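Local coordinates for protein PlyP35 (Listeria phage P35, PDB 6S3Y) that probably binds the Listeria cell wall through two SH3-like repeats that form the C-terminal targeting region of a phage endolysin, at residues D90-N95 and D115-L120; P20-S25 and P132-D137; A67-K72 and G76-T81. All coordinates share one frame; numbering follows the deposited sequence.

Interaction 1 of 3, residues D90-N95 and D115-L120; sequences DNKKLN and DGFYPL
Lys92 has CG anti to the carbonyl carbon and beside the backbone N (chi1 -59°) and is extended from there to NZ, which lays CB, CG and CD over one face of the Phe117 ring and carries NZ on to Asp115. Lys92 CB makes the CH-pi contact, 3.8 Å from the centroid of the Phe117 ring and 10° off the normal. The chain ends in a salt bridge, Lys92 NZ to Asp115 OD2 at 2.8 Å, made on the syn lone pair of that oxygen. Asp115 OD1 has other work: Phe117 N comes to it from above the carboxylate plane at 3.2 Å, and a water donates to it. The same water accepts from Lys92 NZ and donates to Phe117 O, so it ties the ion pair to the backbone of Phe117. At the ring edge, Leu94 CD1 packs 4.0 Å from Phe117 CE1. Leu94 also rests on Trp89. Both backbones turn tightly here: Asn91 OD1 accepts from Lys93 N in an Asx turn that overlaps the type I beta turn from Asn91 to Leu94, and Asp115 OD1 accepts from Phe117 N in another. The contact thus joins the loop between strands 78-89 and 99-103 to the Asx turn leading into strand 117-121.

Interaction 2 of 3, residues P20-S25 and P132-D137; sequences PQFLNS and PRYMFD
The irregular 20-25 loop presents the carbonyl of Phe22 to a short 3-10 turn, 133-135, in which Met135 N bonds back to Pro132 O just before strand 136-137 begins. Tyr134 reaches across, and Tyr134 OH donates to Phe22 O at 2.7 Å. The bond lies in the carbonyl plane, on a lone pair, with a C=O...O angle of 116°, and the acceptor sits at the edge of the tyrosine ring. A chi1 of 70° sets Tyr134 CG between its backbone N and carbonyl carbon, which aims the phenol at the loop. Tyr134 OH also lies at the edge of the Phe22 ring, 3.4 Å from Phe22 CD1, and the two side chains cross at about a right angle. Here the loop between strands 6-17 and 27-32 meets the turn before strand 136-137, which itself pairs with strand 6-17 in an antiparallel sheet; the two segments are assigned to different SH3-clan sequence ranges. Met135, present as selenomethionine, bends at chi3 and brings its methyl CE to 3.5 Å from Phe22 CD1. Trp46 and Trp89 also meet the Phe22 ring, while the Tyr134 ring meets Tyr15. The loop has an internal bond of its own, Ser25 OG donating to Gln21 O at 2.8 Å. Gln17 is a further polar partner of Ser25 OG.

Interaction 3 of 3, residues A67-K72 and G76-T81; sequences AKVTSK and GSVNAT
Lys68 and Thr81 form a reciprocal backbone pair: Lys68 N donates to Thr81 O at 2.9 Å, and Thr81 N returns a bond to Lys68 O at 2.8 Å. Farther along, Asn79 O takes a firm bond from Thr70 N (2.9 Å) and a long, weak one from Ser71 N, while Asn79 N donates to Ser71 O at 2.9 Å. The register slips by one between Val69 and Ser71. A water bridges Thr70 OG1 and Thr81 OG1. Lys68 and Thr81 run side by side in the same direction; a bend at chi3 (61°) curls the lysine so that Lys68 CE comes 4.0 Å from Thr81 CB. On the face that carries Val69, Lys72, Val78 and Ala80, Val69 CG1 meets Val78 CB at 3.8 Å, and the branches Val69 CG2 and Val78 CG2 also touch, the two side chains crossing at about a right angle. Ala67 CB and Ala80 CB add a looser contact at 4.3 Å. Tyr47 of strand 46-53 touches Ala67, Val69 and Val78, while strand 36-41 bonds to the far edge of 78-81. The whole is an antiparallel beta hairpin interrupted by a classic bulge, with Thr70 and Ser71 facing Asn79.

Overall arrangement
Interactions 1 and 2 are neighbours, with centres about 10 Å apart. They touch through Leu23, whose CD1 lies 3.6 Å from Phe117 CZ, and through Tyr118, whose ring meets Phe136 edge-to-face. Trp89 joins them again, touching Leu94 of interaction 1 as well as Phe22 and Met135 of interaction 2. Interaction 3 stands apart: its centre is about 31 Å from that of interaction 1, on the opposite side of the chain's centre, and about 24 Å from that of interaction 2. Along the chain, the long-range pairing of 20-25 with 132-137 encloses both other contacts, with the hairpin of 67-72 and 76-81 coming earlier in the sequence than both segments of interaction 1. Strand 78-89 runs from the hairpin to Trp89, linking the two regions.

Interaction 1 of 3, residues D90-N95 and D115-L120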
# COMPACT_ATOMS: atom_id res chain seq x y z
N ASP A 90 -12.21 2.18 -7.21
CA ASP A 90 -13.36 1.89 -8.11
C ASP A 90 -12.91 1.93 -9.56
O ASP A 90 -13.75 1.74 -10.41
CB ASP A 90 -14.52 2.81 -7.84
CG ASP A 90 -14.38 4.23 -8.32
OD1 ASP A 90 -13.24 4.68 -8.56
OD2 ASP A 90 -15.42 4.88 -8.38
N ASN A 91 -11.62 2.11 -9.83
CA ASN A 91 -11.11 1.92 -11.22
C ASN A 91 -9.64 1.50 -11.20
O ASN A 91 -8.99 1.65 -10.17
CB ASN A 91 -11.41 3.15 -12.07
CG ASN A 91 -10.43 4.26 -11.84
OD1 ASN A 91 -9.25 4.10 -12.13
ND2 ASN A 91 -10.91 5.38 -11.35
N LYS A 92 -9.14 1.02 -12.34
CA LYS A 92 -7.85 0.30 -12.43
C LYS A 92 -6.66 1.27 -12.56
O LYS A 92 -5.55 0.77 -12.76
CB LYS A 92 -7.96 -0.71 -13.56
CG LYS A 92 -9.09 -1.70 -13.37
CD LYS A 92 -9.12 -2.78 -14.40
CE LYS A 92 -10.29 -3.72 -14.22
NZ LYS A 92 -10.24 -4.81 -15.22
N LYS A 93 -6.87 2.57 -12.42
CA LYS A 93 -5.77 3.56 -12.39
C LYS A 93 -5.12 3.57 -11.00
O LYS A 93 -3.93 3.98 -10.89
CB LYS A 93 -6.31 4.94 -12.75
CG LYS A 93 -6.83 5.09 -14.17
CD LYS A 93 -7.09 6.60 -14.47
CE LYS A 93 -8.45 6.96 -15.06
NZ LYS A 93 -8.86 6.01 -16.11
N LEU A 94 -5.87 3.14 -9.97
CA LEU A 94 -5.38 3.05 -8.57
C LEU A 94 -4.91 4.44 -8.14
O LEU A 94 -3.83 4.55 -7.58
CB LEU A 94 -4.25 2.02 -8.43
CG LEU A 94 -4.48 0.65 -9.08
CD1 LEU A 94 -3.44 -0.36 -8.61
CD2 LEU A 94 -5.87 0.08 -8.76
N ASN A 95 -5.73 5.47 -8.39
CA ASN A 95 -5.30 6.86 -8.15
C ASN A 95 -6.53 7.73 -7.98
O ASN A 95 -7.13 8.08 -8.99
CB ASN A 95 -4.35 7.29 -9.28
CG ASN A 95 -3.89 8.73 -9.17
OD1 ASN A 95 -3.90 9.31 -8.10
ND2 ASN A 95 -3.49 9.29 -10.30
N ASP A 115 -5.60 -9.82 -15.44
CA ASP A 115 -5.01 -8.46 -15.57
C ASP A 115 -4.46 -7.98 -14.22
O ASP A 115 -3.96 -6.86 -14.15
CB ASP A 115 -5.99 -7.49 -16.24
CG ASP A 115 -7.19 -7.07 -15.39
OD1 ASP A 115 -7.45 -7.71 -14.36
OD2 ASP A 115 -7.83 -6.06 -15.76
N GLY A 116 -4.53 -8.78 -13.16
CA GLY A 116 -3.96 -8.44 -11.84
C GLY A 116 -4.76 -7.40 -11.08
O GLY A 116 -4.28 -6.95 -10.00
N PHE A 117 -5.95 -7.01 -11.57
CA PHE A 117 -6.86 -6.12 -10.80
C PHE A 117 -7.94 -6.99 -10.18
O PHE A 117 -8.93 -7.32 -10.86
CB PHE A 117 -7.39 -5.00 -11.69
CG PHE A 117 -6.30 -4.09 -12.19
CD1 PHE A 117 -5.82 -3.06 -11.40
CD2 PHE A 117 -5.74 -4.29 -13.44
CE1 PHE A 117 -4.81 -2.24 -11.86
CE2 PHE A 117 -4.72 -3.46 -13.91
CZ PHE A 117 -4.27 -2.44 -13.11
N TYR A 118 -7.74 -7.36 -8.91
CA TYR A 118 -8.58 -8.35 -8.21
C TYR A 118 -9.88 -7.66 -7.79
O TYR A 118 -9.85 -6.63 -7.11
CB TYR A 118 -7.78 -9.01 -7.09
CG TYR A 118 -6.74 -9.96 -7.61
CD1 TYR A 118 -5.50 -9.50 -8.00
CD2 TYR A 118 -7.01 -11.31 -7.75
CE1 TYR A 118 -4.54 -10.35 -8.52
CE2 TYR A 118 -6.06 -12.18 -8.26
CZ TYR A 118 -4.83 -11.70 -8.65
OH TYR A 118 -3.90 -12.57 -9.13
N PRO A 119 -11.05 -8.19 -8.24
CA PRO A 119 -12.32 -7.54 -7.96
C PRO A 119 -12.83 -7.84 -6.55
O PRO A 119 -12.77 -8.98 -6.10
CB PRO A 119 -13.25 -8.14 -9.02
CG PRO A 119 -12.67 -9.55 -9.24
CD PRO A 119 -11.18 -9.35 -9.13
N LEU A 120 -13.32 -6.80 -5.89
CA LEU A 120 -13.97 -6.88 -4.56
C LEU A 120 -15.39 -6.33 -4.74
O LEU A 120 -15.53 -5.10 -5.03
CB LEU A 120 -13.21 -6.06 -3.53
CG LEU A 120 -11.78 -6.51 -3.26
CD1 LEU A 120 -11.05 -5.55 -2.31
CD2 LEU A 120 -11.77 -7.91 -2.69
O HOH W 1 -9.94 -7.26 -13.37

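Interaction 2 of 3, residues P20-S25 and P132-D137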
# COMPACT_ATOMS: atom_id res chain seq x y z
N PRO A 20 6.03 7.26 -6.47
CA PRO A 20 4.90 7.72 -5.66
C PRO A 20 3.55 7.44 -6.33
O PRO A 20 2.79 8.35 -6.54
CB PRO A 20 5.17 9.22 -5.52
CG PRO A 20 5.84 9.57 -6.84
CD PRO A 20 6.68 8.37 -7.19
N GLN A 21 3.28 6.16 -6.62
CA GLN A 21 2.04 5.70 -7.28
C GLN A 21 1.84 4.24 -6.89
O GLN A 21 2.84 3.55 -6.63
CB GLN A 21 2.12 5.91 -8.81
CG GLN A 21 3.38 5.33 -9.45
CD GLN A 21 3.74 5.68 -10.89
OE1 GLN A 21 4.20 6.78 -11.19
NE2 GLN A 21 3.62 4.70 -11.78
N PHE A 22 0.59 3.78 -6.84
CA PHE A 22 0.24 2.38 -6.52
C PHE A 22 0.24 1.50 -7.76
O PHE A 22 0.48 0.29 -7.62
CB PHE A 22 -1.07 2.38 -5.77
CG PHE A 22 -0.96 2.94 -4.38
CD1 PHE A 22 -0.25 2.25 -3.39
CD2 PHE A 22 -1.54 4.14 -4.06
CE1 PHE A 22 -0.18 2.76 -2.12
CE2 PHE A 22 -1.46 4.64 -2.78
CZ PHE A 22 -0.79 3.94 -1.81
N LEU A 23 -0.01 2.07 -8.93
CA LEU A 23 -0.04 1.32 -10.23
C LEU A 23 1.36 1.36 -10.85
O LEU A 23 1.97 2.46 -10.85
CB LEU A 23 -1.07 1.99 -11.15
CG LEU A 23 -1.17 1.44 -12.58
CD1 LEU A 23 -1.78 0.08 -12.61
CD2 LEU A 23 -1.95 2.37 -13.52
N ASN A 24 1.83 0.23 -11.39
CA ASN A 24 3.08 0.12 -12.18
C ASN A 24 4.27 0.52 -11.30
O ASN A 24 5.16 1.22 -11.81
CB ASN A 24 3.06 0.96 -13.47
CG ASN A 24 2.01 0.49 -14.45
OD1 ASN A 24 1.78 -0.71 -14.58
ND2 ASN A 24 1.35 1.43 -15.11
N SER A 25 4.26 0.16 -10.03
CA SER A 25 5.36 0.41 -9.07
C SER A 25 5.74 -0.91 -8.40
O SER A 25 4.91 -1.79 -8.28
CB SER A 25 5.01 1.49 -8.07
OG SER A 25 3.93 1.08 -7.23
N PRO A 132 -4.65 -4.53 -6.18
CA PRO A 132 -3.53 -5.22 -6.84
C PRO A 132 -2.98 -6.36 -5.97
O PRO A 132 -3.11 -6.32 -4.75
CB PRO A 132 -2.52 -4.08 -7.02
CG PRO A 132 -2.79 -3.17 -5.83
CD PRO A 132 -4.28 -3.23 -5.61
N ARG A 133 -2.36 -7.35 -6.63
CA ARG A 133 -1.87 -8.60 -6.01
C ARG A 133 -0.98 -8.31 -4.80
O ARG A 133 -1.08 -9.07 -3.80
CB ARG A 133 -1.09 -9.43 -7.05
CG ARG A 133 -0.65 -10.79 -6.56
CD ARG A 133 -1.81 -11.66 -6.09
NE ARG A 133 -1.35 -12.91 -5.50
CZ ARG A 133 -0.90 -13.02 -4.25
NH1 ARG A 133 -0.91 -11.99 -3.42
NH2 ARG A 133 -0.45 -14.19 -3.85
N TYR A 134 -0.17 -7.26 -4.86
CA TYR A 134 0.92 -7.03 -3.86
C TYR A 134 0.36 -6.57 -2.52
O TYR A 134 1.11 -6.51 -1.56
CB TYR A 134 2.00 -6.07 -4.41
CG TYR A 134 1.60 -4.63 -4.58
CD1 TYR A 134 1.66 -3.74 -3.53
CD2 TYR A 134 1.25 -4.12 -5.83
CE1 TYR A 134 1.33 -2.40 -3.68
CE2 TYR A 134 0.93 -2.78 -6.00
CZ TYR A 134 0.94 -1.93 -4.92
OH TYR A 134 0.64 -0.60 -5.09
N MSE A 135 -0.95 -6.30 -2.41
CA MSE A 135 -1.48 -5.78 -1.16
C MSE A 135 -2.12 -6.87 -0.29
O MSE A 135 -2.60 -6.56 0.80
CB MSE A 135 -2.48 -4.66 -1.40
CG MSE A 135 -1.83 -3.42 -1.96
SE MSE A 135 -3.06 -1.93 -2.11
CE MSE A 135 -1.87 -0.46 -1.85
N PHE A 136 -2.10 -8.13 -0.74
CA PHE A 136 -2.74 -9.18 0.04
C PHE A 136 -1.98 -10.51 -0.07
O PHE A 136 -1.18 -10.72 -1.01
CB PHE A 136 -4.21 -9.36 -0.39
CG PHE A 136 -4.43 -9.83 -1.81
CD1 PHE A 136 -4.36 -11.18 -2.13
CD2 PHE A 136 -4.75 -8.93 -2.81
CE1 PHE A 136 -4.60 -11.60 -3.44
CE2 PHE A 136 -4.98 -9.36 -4.11
CZ PHE A 136 -4.90 -10.69 -4.44
N ASP A 137 -2.29 -11.41 0.86
CA ASP A 137 -1.84 -12.83 0.84
C ASP A 137 -3.05 -13.75 0.60
O ASP A 137 -4.18 -13.39 0.94
CB ASP A 137 -1.11 -13.18 2.13
CG ASP A 137 0.28 -12.55 2.24
OD1 ASP A 137 1.00 -12.47 1.19
OD2 ASP A 137 0.62 -12.15 3.36

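Interaction 3 of 3, residues A67-K72 and G76-T81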
# COMPACT_ATOMS: atom_id res chain seq x y z
N ALA A 67 2.26 6.49 7.31
CA ALA A 67 3.40 6.96 8.08
C ALA A 67 2.93 7.98 9.12
O ALA A 67 2.41 9.02 8.74
CB ALA A 67 4.46 7.57 7.19
N LYS A 68 3.15 7.67 10.39
CA LYS A 68 2.79 8.53 11.54
C LYS A 68 4.06 9.25 12.00
O LYS A 68 4.97 8.57 12.48
CB LYS A 68 2.17 7.64 12.63
CG LYS A 68 1.65 8.35 13.86
CD LYS A 68 1.18 7.35 14.92
CE LYS A 68 2.31 6.44 15.38
NZ LYS A 68 1.92 5.49 16.44
N VAL A 69 4.13 10.56 11.82
CA VAL A 69 5.33 11.38 12.16
C VAL A 69 5.35 11.60 13.70
O VAL A 69 4.37 12.13 14.21
CB VAL A 69 5.34 12.73 11.42
CG1 VAL A 69 6.47 13.62 11.89
CG2 VAL A 69 5.41 12.58 9.94
N THR A 70 6.41 11.20 14.36
CA THR A 70 6.60 11.31 15.84
C THR A 70 7.55 12.46 16.19
O THR A 70 7.40 13.01 17.29
CB THR A 70 7.03 9.96 16.41
OG1 THR A 70 8.27 9.55 15.81
CG2 THR A 70 6.02 8.86 16.12
N SER A 71 8.45 12.87 15.29
CA SER A 71 9.36 14.02 15.53
C SER A 71 9.90 14.58 14.21
O SER A 71 9.88 13.85 13.18
CB SER A 71 10.48 13.64 16.45
OG SER A 71 11.24 12.58 15.90
N LYS A 72 10.39 15.82 14.28
CA LYS A 72 10.92 16.56 13.08
C LYS A 72 12.41 16.85 13.24
O LYS A 72 12.81 17.34 14.32
CB LYS A 72 10.11 17.84 12.95
CG LYS A 72 8.62 17.60 12.80
CD LYS A 72 7.84 18.86 12.94
CE LYS A 72 6.39 18.68 12.54
NZ LYS A 72 5.73 20.00 12.52
N GLY A 76 14.94 18.98 7.88
CA GLY A 76 13.62 18.93 7.23
C GLY A 76 13.07 17.52 7.03
O GLY A 76 11.91 17.42 6.58
N SER A 77 13.83 16.47 7.35
CA SER A 77 13.32 15.08 7.40
C SER A 77 12.47 14.87 8.65
O SER A 77 12.43 15.79 9.50
CB SER A 77 14.44 14.07 7.31
OG SER A 77 15.29 14.09 8.46
N VAL A 78 11.79 13.73 8.76
CA VAL A 78 10.92 13.38 9.91
C VAL A 78 11.24 11.95 10.35
O VAL A 78 11.76 11.13 9.53
CB VAL A 78 9.43 13.57 9.58
CG1 VAL A 78 9.10 15.01 9.30
CG2 VAL A 78 8.98 12.69 8.43
N ASN A 79 10.97 11.66 11.62
CA ASN A 79 11.04 10.28 12.16
C ASN A 79 9.59 9.80 12.24
O ASN A 79 8.75 10.59 12.71
CB ASN A 79 11.83 10.25 13.45
CG ASN A 79 13.11 11.06 13.35
OD1 ASN A 79 14.02 10.78 12.55
ND2 ASN A 79 13.15 12.11 14.14
N ALA A 80 9.31 8.62 11.71
CA ALA A 80 7.92 8.15 11.57
C ALA A 80 7.82 6.67 11.91
O ALA A 80 8.83 5.94 11.76
CB ALA A 80 7.39 8.40 10.17
N THR A 81 6.63 6.26 12.32
CA THR A 81 6.25 4.85 12.56
C THR A 81 5.29 4.41 11.45
O THR A 81 4.36 5.16 11.16
CB THR A 81 5.62 4.72 13.96
OG1 THR A 81 6.63 5.15 14.87
CG2 THR A 81 5.17 3.30 14.26
O HOH W 2 8.72 7.09 14.97